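Local coordinates for protein methyl-coenzyme M reductase subunit beta (Methanosarcina barkeri, PDB 1E6Y) that forms part of the nickel-cofactor F430 enzyme that reduces methyl-coenzyme M with coenzyme B, releasing methane and the mixed heterodisulfide in the last step of methanogenesis, at residues G158-P161 and D165-G168; G259-V264 and S325-Y330; L184-R189 and V378-R383; T38-A43 and G94-V99; R270-I273 and I277-V280. All coordinates share one frame; numbering follows the deposited sequence.

Contacts 1 and 4 lie at one end of the subunit, in the N-terminal part of the chain, with centres 22 Å apart; contacts 2 and 5 lie on the other side of the chain's centre. Contact 3 is the most central of the five. Along the chain, contact 5 is nested inside the loop closed by contact 2, and contact 2 inside that of contact 3. Contacts 2 and 5 share helix 261-274, centres 19 Å apart. Contact 1 and the 184-189 segment of contact 3 meet only between two copies of this protein. Coenzyme B touches Val-378 of contact 3, while the Tyr-330 side chain of contact 2 stays about 11 Å from coenzyme M.

Contact 1. Residues G158-P161 and D165-G168; sequences GSYP and DLMG
The loop between helix 149-157 and strand 171-172 folds back on itself here, bringing Gly-158, Ser-159 and Tyr-160 against Asp-165, Leu-166 and Met-167. One backbone bond ties the two arms: Ser-159 N gives its hydrogen to Met-167 O at 2.8 Å. The same oxygen takes a CA-H...O contact from Gly-158 CA at 3.2 Å, a close approach that the missing side chain permits at a residue just past the helix end, with positive phi. Leu-166 is the centre of an inverse gamma turn in the returning arm.

Tyr-160 carries most of the side-chain contact. Tyr-160 CB sits 3.4 Å from Asp-165 O and 4.1 Å from Leu-166 CD1; that oxygen lies at the ring edge, near its plane. A chi1 of -170° puts CG opposite the backbone N and sets the ring edge beside Asp-165 O. Pro-161, joined through a cis peptide bond, lays its CB 3.9 Å above the centre of one face of the Tyr-160 ring. The OH accepts from Leu-184 N of the second subunit. With an alanine here, that N-H would probably lose its acceptor and Pro-161 the ring it lies on.

Leu-166 rests on Trp-157 and Pro-161 on Lys-153, both of helix 149-157, while Ser-159 OG bonds to Gly-59 O and another protein chain packs on Ser-159 and Pro-161.

Contact 2. Residues G259-V264 and S325-Y330; sequences GTIGTV and SSTLLY
Ile-261, in the first turn of helix 261-274, faces Thr-327 of helix 323-339 with their CA atoms 6.7 Å apart, near enough for one side chain to bridge the two backbones. That side chain is Ile-261, and no hydrogen bond crosses between the segments. Its CG1 branch lies beside the backbone N (chi1 -63°) and runs on extended to Ile-261 CD1, which comes 3.9 Å from Thr-327 CA and the same distance from Thr-327 OG1. The other branch, Ile-261 CG2, approaches the backbone one turn further on, 4.2 Å from Tyr-330 C. The isoleucine thus straddles a turn of the facing helix.

Thr-327 OG1 bonds back to Asn-323 O of its own helix and also to Asn-314 ND2 of helix 296-318, which occupies the polar atom that Ile-261 CD1 brushes. Tyr-330 starts toward Ile-261, but its ring swings away, with Leu-329 CD2 lying 3.9 Å over one face near the rim, and its OH bonds to Thr-116 of the gamma subunit.

A capping box opens helix 261-274. Thr-260 N donates to Thr-263 OG1 at 2.8 Å, and Thr-263 N returns a bond to Thr-260 OG1 at 3.2 Å, an oxygen also bonded to Ile-107 O of the gamma subunit.

Helix 296-318 touches both elements, meeting Ile-261 through Asn-314 and Thr-327 through Ala-310; helix 247-255 packs on Val-264, and helix 348-358 on Leu-328 and Leu-329.

Contact 3. Residues L184-R189 and V378-R383; sequences LGFSLR and VTRHSR
Phe-186 and Arg-380 cross at about a right angle, with the phenyl ring and the guanidinium planes 65° apart. The ring brings its far rim to the charged group: CE2 lies over one face of the guanidinium, and Phe-186 CZ is 3.5 Å from Arg-380 NH1. Arg-380 gets there from an unusual start, CG held between its backbone N and carbonyl carbon (chi1 58°), followed by a bend at chi3 that brings NE beside the CZ-CE2 rim of Phe-186. Its CG also rides 3.7 Å above the His-381 ring. The charge is answered elsewhere, by Glu-182 on Arg-380 NH2 and by an acidic side chain of another protein chain on Arg-380 NH1.

Arg-189 comes from the short 3-10 segment 187-189, whose entry is closed by Arg-189 N bonding to Phe-186 O at 2.9 Å. This loop precedes helix 193-199, and it meets the loop between helices 348-358 and 387-395, where Val-378 touches coenzyme B.

The Arg-189 chain also bends at chi3, and its CD lies 3.9 Å over a face of the Phe-186 ring, near the rim. From there Arg-189 NH1 donates to Ser-382 O at 3.1 Å, nearly in line with the carbonyl bond. A water links Arg-189 NH2 to Arg-380 O, 2.9 Å from each. Glu-215 forms a salt bridge with Arg-189 NH1.

Contact 4. Residues T38-A43 and G94-V99; sequences TKRSVA and GDDTNV
Arg-40 reaches across to Asp-96 and grips it through both backbone and side chain. The hydrogen bond runs from Arg-40 NH1 to Asp-96 O at 2.9 Å, with the nitrogen above the carbonyl plane, 45° out of it. A water, 2.9 Å from Arg-40 NH2 and 2.8 Å from Asp-96 O, adds a second path to that oxygen and sits in the guanidinium plane, at its edge.

In the ionic contact, Asp-96 OD2 lies over one face of the guanidinium, 3.5 Å from Arg-40 NH1, a tie of charge with no N-H pointing at it; Lys-114 N gives OD2 a hydrogen bond. An extended chain from CG to NE takes the Arg-40 group this far.

Arg-40 lies just ahead of strand 41-45, and Asp-96 just before strand 98-102. In their antiparallel sheet, strand 107-111 lies between those two strands, and Ser-112 O just beyond it also receives Arg-40 NH1. Asp-37 pairs with Arg-40 NE.

Within the second segment, an Asx turn shapes the approach to strand 98-102: Asp-95 OD2 accepts Thr-97 N at 3.1 Å and Thr-97 OG1 at 2.7 Å, both from one face of the carboxylate.

Contact 5. Residues R270-I273 and I277-V280; sequences RRAI and IISV
Ala-272 O, in the last turn of helix 261-274, receives two backbone N-H groups from the chain that follows. Ile-277 N donates to Ala-272 O at 3.0 Å, nearly along the C=O axis (C=O...N 169°), and Ile-278 N adds a weak bond to Ala-272 O at 3.4 Å. One carbonyl near the helix end thus takes bonds from two successive residues of the departing chain. A water donates to Ile-273 O at 2.8 Å and to Ile-278 O at 2.7 Å, joining helix and strand a step further along.

Outside these bonds comes a small apolar patch centred on Ile-278. Its CG1 occupies the place between backbone N and carbonyl carbon (chi1 66°), which swings that branch back over the helix. There Ile-278 CG1 meets Ala-272 CB at 3.9 Å and Ile-273 CG1 at 3.8 Å, and CD1 touches the same two residues. Ile-273 crosses the Ile-278 side chain at a slant. A serine in place of Ile-278 would probably leave Ala-272 CB and Ile-273 CG1 facing a gap where the CG1-CD1 branch had been. Ile-277 adds its CB, resting 3.6 Å from Ala-272 O.

Trp-299 of helix 296-318 packs on Ala-272 and Ile-278, Tyr-291 of strand 289-293 on Ile-273 and Ile-278, and Tyr-2 of the gamma subunit also reaches Ile-273. The whole is a tight helix-to-strand turn, leading helix 261-274 into the antiparallel hairpin of strands 278-283 and 289-293.

Contact 1. Residues G158-P161 and D165-G168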
# COMPACT_ATOMS: atom_id res chain seq x y z
N GLY E 158 11.19 11.67 -14.25
CA GLY E 158 9.77 11.40 -14.40
C GLY E 158 8.91 12.01 -13.31
O GLY E 158 9.04 13.19 -12.99
N SER E 159 8.04 11.19 -12.72
CA SER E 159 7.09 11.68 -11.72
C SER E 159 7.57 11.58 -10.28
O SER E 159 6.85 11.96 -9.35
CB SER E 159 5.75 10.95 -11.85
OG SER E 159 4.89 11.64 -12.75
N TYR E 160 8.79 11.09 -10.08
CA TYR E 160 9.41 11.09 -8.75
C TYR E 160 9.65 12.54 -8.28
O TYR E 160 10.30 13.31 -8.98
CB TYR E 160 10.74 10.33 -8.79
CG TYR E 160 11.34 10.07 -7.42
CD1 TYR E 160 10.83 9.07 -6.59
CD2 TYR E 160 12.38 10.87 -6.93
CE1 TYR E 160 11.33 8.87 -5.31
CE2 TYR E 160 12.89 10.67 -5.65
CZ TYR E 160 12.37 9.68 -4.84
OH TYR E 160 12.86 9.49 -3.57
N PRO E 161 9.18 12.91 -7.07
CA PRO E 161 8.78 12.03 -5.97
C PRO E 161 7.27 11.91 -5.70
O PRO E 161 6.88 11.45 -4.62
CB PRO E 161 9.50 12.64 -4.77
CG PRO E 161 9.41 14.11 -5.05
CD PRO E 161 9.48 14.26 -6.57
N ASP E 165 8.61 5.61 -7.68
CA ASP E 165 9.65 5.31 -8.66
C ASP E 165 9.82 6.47 -9.63
O ASP E 165 9.08 7.46 -9.59
CB ASP E 165 9.28 4.03 -9.42
CG ASP E 165 8.00 4.16 -10.24
OD1 ASP E 165 7.12 4.97 -9.88
OD2 ASP E 165 7.87 3.42 -11.23
N LEU E 166 10.79 6.34 -10.53
CA LEU E 166 10.99 7.32 -11.60
C LEU E 166 10.05 7.02 -12.76
O LEU E 166 10.50 6.74 -13.87
CB LEU E 166 12.45 7.30 -12.06
CG LEU E 166 13.46 8.11 -11.24
CD1 LEU E 166 13.59 7.54 -9.84
CD2 LEU E 166 14.80 8.10 -11.94
N MET E 167 8.75 7.07 -12.50
CA MET E 167 7.74 6.74 -13.50
C MET E 167 7.76 7.76 -14.63
O MET E 167 7.63 8.96 -14.39
CB MET E 167 6.35 6.70 -12.87
CG MET E 167 5.25 6.37 -13.86
SD MET E 167 3.64 6.20 -13.10
CE MET E 167 3.03 7.86 -13.21
N GLY E 168 7.94 7.27 -15.85
CA GLY E 168 8.03 8.16 -17.00
C GLY E 168 9.34 8.92 -17.03
O GLY E 168 9.42 10.01 -17.61

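Contact 2. Residues G259-V264 and S325-Y330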
# COMPACT_ATOMS: atom_id res chain seq x y z
N GLY E 259 13.80 -35.84 -28.15
CA GLY E 259 13.38 -35.98 -26.76
C GLY E 259 12.19 -35.14 -26.35
O GLY E 259 11.81 -34.19 -27.04
N THR E 260 11.62 -35.49 -25.21
CA THR E 260 10.43 -34.83 -24.67
C THR E 260 10.66 -34.63 -23.18
O THR E 260 11.66 -35.08 -22.63
CB THR E 260 9.18 -35.72 -24.86
OG1 THR E 260 9.35 -36.94 -24.13
CG2 THR E 260 8.95 -36.05 -26.33
N ILE E 261 9.70 -33.99 -22.51
CA ILE E 261 9.71 -33.93 -21.05
C ILE E 261 9.82 -35.33 -20.46
O ILE E 261 10.59 -35.56 -19.52
CB ILE E 261 8.42 -33.25 -20.51
CG1 ILE E 261 8.35 -31.80 -20.98
CG2 ILE E 261 8.39 -33.31 -18.98
CD1 ILE E 261 7.01 -31.14 -20.76
N GLY E 262 9.12 -36.29 -21.07
CA GLY E 262 9.12 -37.66 -20.59
C GLY E 262 10.45 -38.38 -20.69
O GLY E 262 10.84 -39.09 -19.77
N THR E 263 11.16 -38.21 -21.80
CA THR E 263 12.44 -38.89 -21.99
C THR E 263 13.56 -38.26 -21.15
O THR E 263 14.50 -38.95 -20.76
CB THR E 263 12.88 -38.91 -23.47
OG1 THR E 263 13.02 -37.57 -23.96
CG2 THR E 263 11.85 -39.65 -24.32
N VAL E 264 13.42 -36.98 -20.82
CA VAL E 264 14.34 -36.32 -19.91
C VAL E 264 14.25 -36.96 -18.52
O VAL E 264 15.26 -37.14 -17.85
CB VAL E 264 14.05 -34.80 -19.81
CG1 VAL E 264 14.88 -34.16 -18.70
CG2 VAL E 264 14.36 -34.12 -21.13
N SER E 325 6.16 -23.17 -18.40
CA SER E 325 5.29 -23.30 -17.23
C SER E 325 4.80 -24.73 -17.05
O SER E 325 4.87 -25.29 -15.95
CB SER E 325 4.10 -22.33 -17.32
OG SER E 325 3.29 -22.57 -18.46
N SER E 326 4.40 -25.37 -18.15
CA SER E 326 3.94 -26.75 -18.11
C SER E 326 5.11 -27.73 -17.95
O SER E 326 4.96 -28.79 -17.34
CB SER E 326 3.14 -27.08 -19.37
OG SER E 326 3.88 -26.75 -20.54
N THR E 327 6.27 -27.35 -18.48
CA THR E 327 7.47 -28.17 -18.35
C THR E 327 7.88 -28.34 -16.89
O THR E 327 8.14 -29.45 -16.43
CB THR E 327 8.66 -27.56 -19.13
OG1 THR E 327 8.35 -27.53 -20.53
CG2 THR E 327 9.91 -28.39 -18.91
N LEU E 328 7.91 -27.23 -16.15
CA LEU E 328 8.26 -27.24 -14.73
C LEU E 328 7.25 -28.05 -13.92
O LEU E 328 7.63 -28.78 -13.00
CB LEU E 328 8.34 -25.81 -14.20
CG LEU E 328 9.70 -25.09 -14.25
CD1 LEU E 328 10.33 -25.23 -15.63
CD2 LEU E 328 9.50 -23.62 -13.89
N LEU E 329 5.98 -27.94 -14.29
CA LEU E 329 4.91 -28.69 -13.63
C LEU E 329 5.06 -30.18 -13.90
O LEU E 329 5.23 -30.98 -12.97
CB LEU E 329 3.54 -28.21 -14.13
CG LEU E 329 2.32 -28.34 -13.20
CD1 LEU E 329 1.13 -27.68 -13.88
CD2 LEU E 329 2.01 -29.80 -12.90
N TYR E 330 5.05 -30.54 -15.17
CA TYR E 330 4.94 -31.94 -15.55
C TYR E 330 6.21 -32.75 -15.45
O TYR E 330 6.15 -33.93 -15.13
CB TYR E 330 4.32 -32.05 -16.94
CG TYR E 330 2.85 -31.72 -16.91
CD1 TYR E 330 2.38 -30.52 -17.42
CD2 TYR E 330 1.97 -32.49 -16.14
CE1 TYR E 330 1.08 -30.07 -17.15
CE2 TYR E 330 0.69 -32.06 -15.86
CZ TYR E 330 0.25 -30.84 -16.35
OH TYR E 330 -0.98 -30.37 -15.96

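Contact 3. Residues L184-R189 and V378-R383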
# COMPACT_ATOMS: atom_id res chain seq x y z
N LEU E 184 11.64 -10.13 2.82
CA LEU E 184 12.92 -9.62 3.29
C LEU E 184 14.05 -10.43 2.66
O LEU E 184 14.09 -11.66 2.76
CB LEU E 184 12.97 -9.72 4.82
CG LEU E 184 11.73 -9.17 5.53
CD1 LEU E 184 11.80 -9.47 7.01
CD2 LEU E 184 11.60 -7.67 5.28
N GLY E 185 14.95 -9.73 1.96
CA GLY E 185 16.01 -10.40 1.22
C GLY E 185 15.64 -10.66 -0.24
O GLY E 185 16.31 -11.44 -0.92
N PHE E 186 14.65 -9.93 -0.74
CA PHE E 186 14.07 -10.22 -2.05
C PHE E 186 14.52 -9.31 -3.18
O PHE E 186 14.10 -9.50 -4.33
CB PHE E 186 12.54 -10.19 -1.96
CG PHE E 186 11.92 -11.54 -1.73
CD1 PHE E 186 12.02 -12.16 -0.49
CD2 PHE E 186 11.26 -12.20 -2.77
CE1 PHE E 186 11.47 -13.43 -0.28
CE2 PHE E 186 10.71 -13.47 -2.57
CZ PHE E 186 10.81 -14.08 -1.32
N SER E 187 15.38 -8.34 -2.89
CA SER E 187 15.76 -7.34 -3.90
C SER E 187 16.40 -7.95 -5.15
O SER E 187 16.04 -7.59 -6.27
CB SER E 187 16.71 -6.31 -3.29
OG SER E 187 16.05 -5.52 -2.32
N LEU E 188 17.30 -8.91 -4.96
CA LEU E 188 17.97 -9.57 -6.08
C LEU E 188 17.06 -10.56 -6.80
O LEU E 188 17.40 -11.08 -7.86
CB LEU E 188 19.25 -10.27 -5.61
CG LEU E 188 20.32 -9.37 -4.99
CD1 LEU E 188 21.47 -10.19 -4.44
CD2 LEU E 188 20.81 -8.37 -6.03
N ARG E 189 15.89 -10.83 -6.21
CA ARG E 189 14.89 -11.66 -6.87
C ARG E 189 13.95 -10.85 -7.74
O ARG E 189 13.26 -11.42 -8.59
CB ARG E 189 14.12 -12.46 -5.82
CG ARG E 189 15.04 -13.28 -4.91
CD ARG E 189 14.30 -14.36 -4.15
NE ARG E 189 13.84 -15.40 -5.08
CZ ARG E 189 13.03 -16.38 -4.64
NH1 ARG E 189 12.69 -17.29 -5.55
NH2 ARG E 189 12.63 -16.40 -3.38
N VAL E 378 3.53 -14.71 -8.21
CA VAL E 378 3.24 -15.99 -8.84
C VAL E 378 4.42 -16.96 -8.79
O VAL E 378 4.23 -18.17 -8.63
CB VAL E 378 2.82 -15.79 -10.32
CG1 VAL E 378 2.53 -17.14 -10.98
CG2 VAL E 378 1.60 -14.89 -10.39
N THR E 379 5.64 -16.43 -8.89
CA THR E 379 6.81 -17.27 -9.14
C THR E 379 7.91 -17.17 -8.08
O THR E 379 9.03 -17.63 -8.31
CB THR E 379 7.42 -16.96 -10.53
OG1 THR E 379 7.50 -15.54 -10.71
CG2 THR E 379 6.56 -17.56 -11.64
N ARG E 380 7.57 -16.63 -6.91
CA ARG E 380 8.50 -16.52 -5.81
C ARG E 380 8.70 -17.82 -5.03
O ARG E 380 9.61 -17.94 -4.22
CB ARG E 380 8.06 -15.44 -4.81
CG ARG E 380 6.67 -15.67 -4.20
CD ARG E 380 6.42 -14.55 -3.19
NE ARG E 380 7.16 -14.73 -1.96
CZ ARG E 380 7.02 -14.03 -0.86
NH1 ARG E 380 7.72 -14.27 0.23
NH2 ARG E 380 6.12 -13.02 -0.82
N HIS E 381 7.78 -18.77 -5.19
CA HIS E 381 7.59 -19.79 -4.17
C HIS E 381 8.72 -20.80 -4.04
O HIS E 381 9.14 -21.13 -2.93
CB HIS E 381 6.27 -20.50 -4.40
CG HIS E 381 5.13 -19.55 -4.61
ND1 HIS E 381 4.57 -18.83 -3.57
CD2 HIS E 381 4.57 -19.07 -5.74
CE1 HIS E 381 3.72 -17.95 -4.06
NE2 HIS E 381 3.70 -18.07 -5.38
N SER E 382 9.24 -21.26 -5.17
CA SER E 382 10.39 -22.16 -5.17
C SER E 382 11.66 -21.41 -4.78
O SER E 382 11.81 -20.22 -5.08
CB SER E 382 10.57 -22.80 -6.55
OG SER E 382 11.71 -23.64 -6.57
N ARG E 383 12.55 -22.10 -4.08
CA ARG E 383 13.81 -21.50 -3.61
C ARG E 383 14.85 -21.36 -4.70
O ARG E 383 15.98 -21.88 -4.60
CB ARG E 383 14.28 -22.29 -2.40
CG ARG E 383 13.33 -22.21 -1.21
CD ARG E 383 13.84 -23.04 -0.05
NE ARG E 383 13.62 -24.47 -0.37
CZ ARG E 383 13.94 -25.39 0.53
NH1 ARG E 383 13.69 -26.66 0.15
NH2 ARG E 383 14.49 -25.16 1.71
O HOH W 1 11.55 -18.81 -2.19

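Contact 4. Residues T38-A43 and G94-V99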
# COMPACT_ATOMS: atom_id res chain seq x y z
N THR E 38 25.69 -5.09 -10.58
CA THR E 38 24.25 -4.98 -10.72
C THR E 38 23.70 -3.89 -9.81
O THR E 38 22.86 -3.09 -10.22
CB THR E 38 23.56 -6.32 -10.37
OG1 THR E 38 24.05 -7.34 -11.26
CG2 THR E 38 22.05 -6.22 -10.53
N LYS E 39 24.22 -3.82 -8.59
CA LYS E 39 23.79 -2.80 -7.63
C LYS E 39 24.19 -1.39 -8.07
O LYS E 39 23.39 -0.46 -7.98
CB LYS E 39 24.37 -3.09 -6.24
CG LYS E 39 23.76 -4.30 -5.56
CD LYS E 39 24.43 -4.57 -4.21
CE LYS E 39 24.08 -3.50 -3.19
NZ LYS E 39 24.65 -3.81 -1.85
N ARG E 40 25.41 -1.24 -8.59
CA ARG E 40 25.97 0.11 -8.77
C ARG E 40 25.73 0.68 -10.14
O ARG E 40 26.12 1.83 -10.42
CB ARG E 40 27.48 0.06 -8.47
CG ARG E 40 28.30 -0.54 -9.61
CD ARG E 40 29.73 -0.81 -9.14
NE ARG E 40 30.60 -1.36 -10.16
CZ ARG E 40 31.50 -0.74 -10.93
NH1 ARG E 40 31.73 0.57 -10.82
NH2 ARG E 40 32.22 -1.43 -11.82
N SER E 41 25.05 -0.06 -11.02
CA SER E 41 24.91 0.36 -12.41
C SER E 41 23.48 0.67 -12.84
O SER E 41 22.54 -0.04 -12.47
CB SER E 41 25.49 -0.70 -13.35
OG SER E 41 26.83 -1.00 -13.01
N VAL E 42 23.32 1.72 -13.65
CA VAL E 42 22.05 2.02 -14.30
C VAL E 42 22.24 2.41 -15.76
O VAL E 42 23.34 2.75 -16.18
CB VAL E 42 21.28 3.17 -13.59
CG1 VAL E 42 20.93 2.78 -12.16
CG2 VAL E 42 22.09 4.47 -13.62
N ALA E 43 21.17 2.30 -16.53
CA ALA E 43 21.13 2.77 -17.91
C ALA E 43 20.34 4.07 -17.96
O ALA E 43 19.35 4.24 -17.25
CB ALA E 43 20.49 1.73 -18.80
N GLY E 94 40.22 8.55 -10.35
CA GLY E 94 40.81 7.28 -10.71
C GLY E 94 40.16 6.08 -10.04
O GLY E 94 40.73 4.99 -10.04
N ASP E 95 38.97 6.27 -9.47
CA ASP E 95 38.24 5.14 -8.90
C ASP E 95 37.53 4.32 -9.98
O ASP E 95 37.73 4.53 -11.18
CB ASP E 95 37.26 5.60 -7.80
CG ASP E 95 36.09 6.43 -8.34
OD1 ASP E 95 35.34 6.98 -7.50
OD2 ASP E 95 35.90 6.55 -9.56
N ASP E 96 36.66 3.42 -9.54
CA ASP E 96 36.04 2.44 -10.43
C ASP E 96 34.73 2.93 -11.06
O ASP E 96 33.98 2.13 -11.62
CB ASP E 96 35.82 1.12 -9.68
CG ASP E 96 35.01 1.30 -8.40
OD1 ASP E 96 35.32 2.21 -7.60
OD2 ASP E 96 34.07 0.51 -8.19
N THR E 97 34.50 4.24 -11.03
CA THR E 97 33.40 4.83 -11.79
C THR E 97 33.60 4.55 -13.28
O THR E 97 34.72 4.64 -13.80
CB THR E 97 33.32 6.35 -11.58
OG1 THR E 97 33.25 6.64 -10.18
CG2 THR E 97 32.09 6.92 -12.28
N ASN E 98 32.51 4.19 -13.95
CA ASN E 98 32.57 3.90 -15.38
C ASN E 98 31.31 4.41 -16.07
O ASN E 98 30.20 4.01 -15.73
CB ASN E 98 32.72 2.39 -15.60
CG ASN E 98 33.03 2.04 -17.04
OD1 ASN E 98 33.83 2.71 -17.70
ND2 ASN E 98 32.39 0.98 -17.54
N VAL E 99 31.49 5.36 -16.98
CA VAL E 99 30.38 5.90 -17.76
C VAL E 99 30.68 5.74 -19.25
O VAL E 99 31.62 6.34 -19.78
CB VAL E 99 30.13 7.38 -17.44
CG1 VAL E 99 28.91 7.89 -18.21
CG2 VAL E 99 29.91 7.56 -15.94
O HOH W 2 34.43 -0.13 -13.26

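Contact 5. Residues R270-I273 and I277-V280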
# COMPACT_ATOMS: atom_id res chain seq x y z
N ARG E 270 17.78 -42.61 -14.62
CA ARG E 270 18.86 -43.53 -14.97
C ARG E 270 20.17 -43.06 -14.33
O ARG E 270 20.82 -43.78 -13.59
CB ARG E 270 19.05 -43.63 -16.48
CG ARG E 270 20.17 -44.59 -16.88
CD ARG E 270 20.50 -44.55 -18.35
NE ARG E 270 21.14 -43.35 -18.85
CZ ARG E 270 20.59 -42.46 -19.67
NH1 ARG E 270 19.35 -42.66 -20.09
NH2 ARG E 270 21.27 -41.40 -20.08
N ARG E 271 20.48 -41.78 -14.58
CA ARG E 271 21.71 -41.21 -14.01
C ARG E 271 21.75 -41.14 -12.51
O ARG E 271 22.80 -41.37 -11.87
CB ARG E 271 21.92 -39.82 -14.64
CG ARG E 271 22.28 -39.95 -16.12
CD ARG E 271 22.12 -38.61 -16.80
NE ARG E 271 22.42 -38.52 -18.21
CZ ARG E 271 23.61 -38.47 -18.79
NH1 ARG E 271 23.77 -38.35 -20.10
NH2 ARG E 271 24.70 -38.53 -18.03
N ALA E 272 20.60 -40.87 -11.90
CA ALA E 272 20.52 -40.83 -10.44
C ALA E 272 20.77 -42.21 -9.83
O ALA E 272 21.39 -42.33 -8.77
CB ALA E 272 19.16 -40.31 -10.00
N ILE E 273 20.29 -43.26 -10.51
CA ILE E 273 20.51 -44.64 -10.07
C ILE E 273 21.97 -45.05 -10.26
O ILE E 273 22.57 -45.63 -9.35
CB ILE E 273 19.59 -45.62 -10.84
CG1 ILE E 273 18.13 -45.40 -10.41
CG2 ILE E 273 19.99 -47.06 -10.55
CD1 ILE E 273 17.12 -46.10 -11.30
N ILE E 277 22.55 -42.18 -6.06
CA ILE E 277 21.82 -41.13 -5.35
C ILE E 277 20.44 -41.62 -4.91
O ILE E 277 19.94 -41.21 -3.86
CB ILE E 277 21.68 -39.86 -6.22
CG1 ILE E 277 23.07 -39.29 -6.53
CG2 ILE E 277 20.84 -38.81 -5.51
CD1 ILE E 277 23.07 -38.23 -7.61
N ILE E 278 19.83 -42.48 -5.72
CA ILE E 278 18.58 -43.13 -5.34
C ILE E 278 18.65 -44.65 -5.52
O ILE E 278 19.41 -45.15 -6.35
CB ILE E 278 17.36 -42.59 -6.16
CG1 ILE E 278 17.50 -42.95 -7.64
CG2 ILE E 278 17.25 -41.09 -5.98
CD1 ILE E 278 16.26 -42.66 -8.47
N SER E 279 17.89 -45.37 -4.70
CA SER E 279 17.84 -46.83 -4.74
C SER E 279 16.39 -47.27 -4.60
O SER E 279 15.57 -46.55 -4.05
CB SER E 279 18.66 -47.43 -3.59
OG SER E 279 20.03 -47.09 -3.70
N VAL E 280 16.10 -48.48 -5.08
CA VAL E 280 14.80 -49.09 -4.81
C VAL E 280 14.66 -49.32 -3.31
O VAL E 280 15.59 -49.82 -2.67
CB VAL E 280 14.64 -50.44 -5.56
CG1 VAL E 280 13.32 -51.11 -5.16
CG2 VAL E 280 14.67 -50.22 -7.06
O HOH W 3 21.55 -46.71 -7.01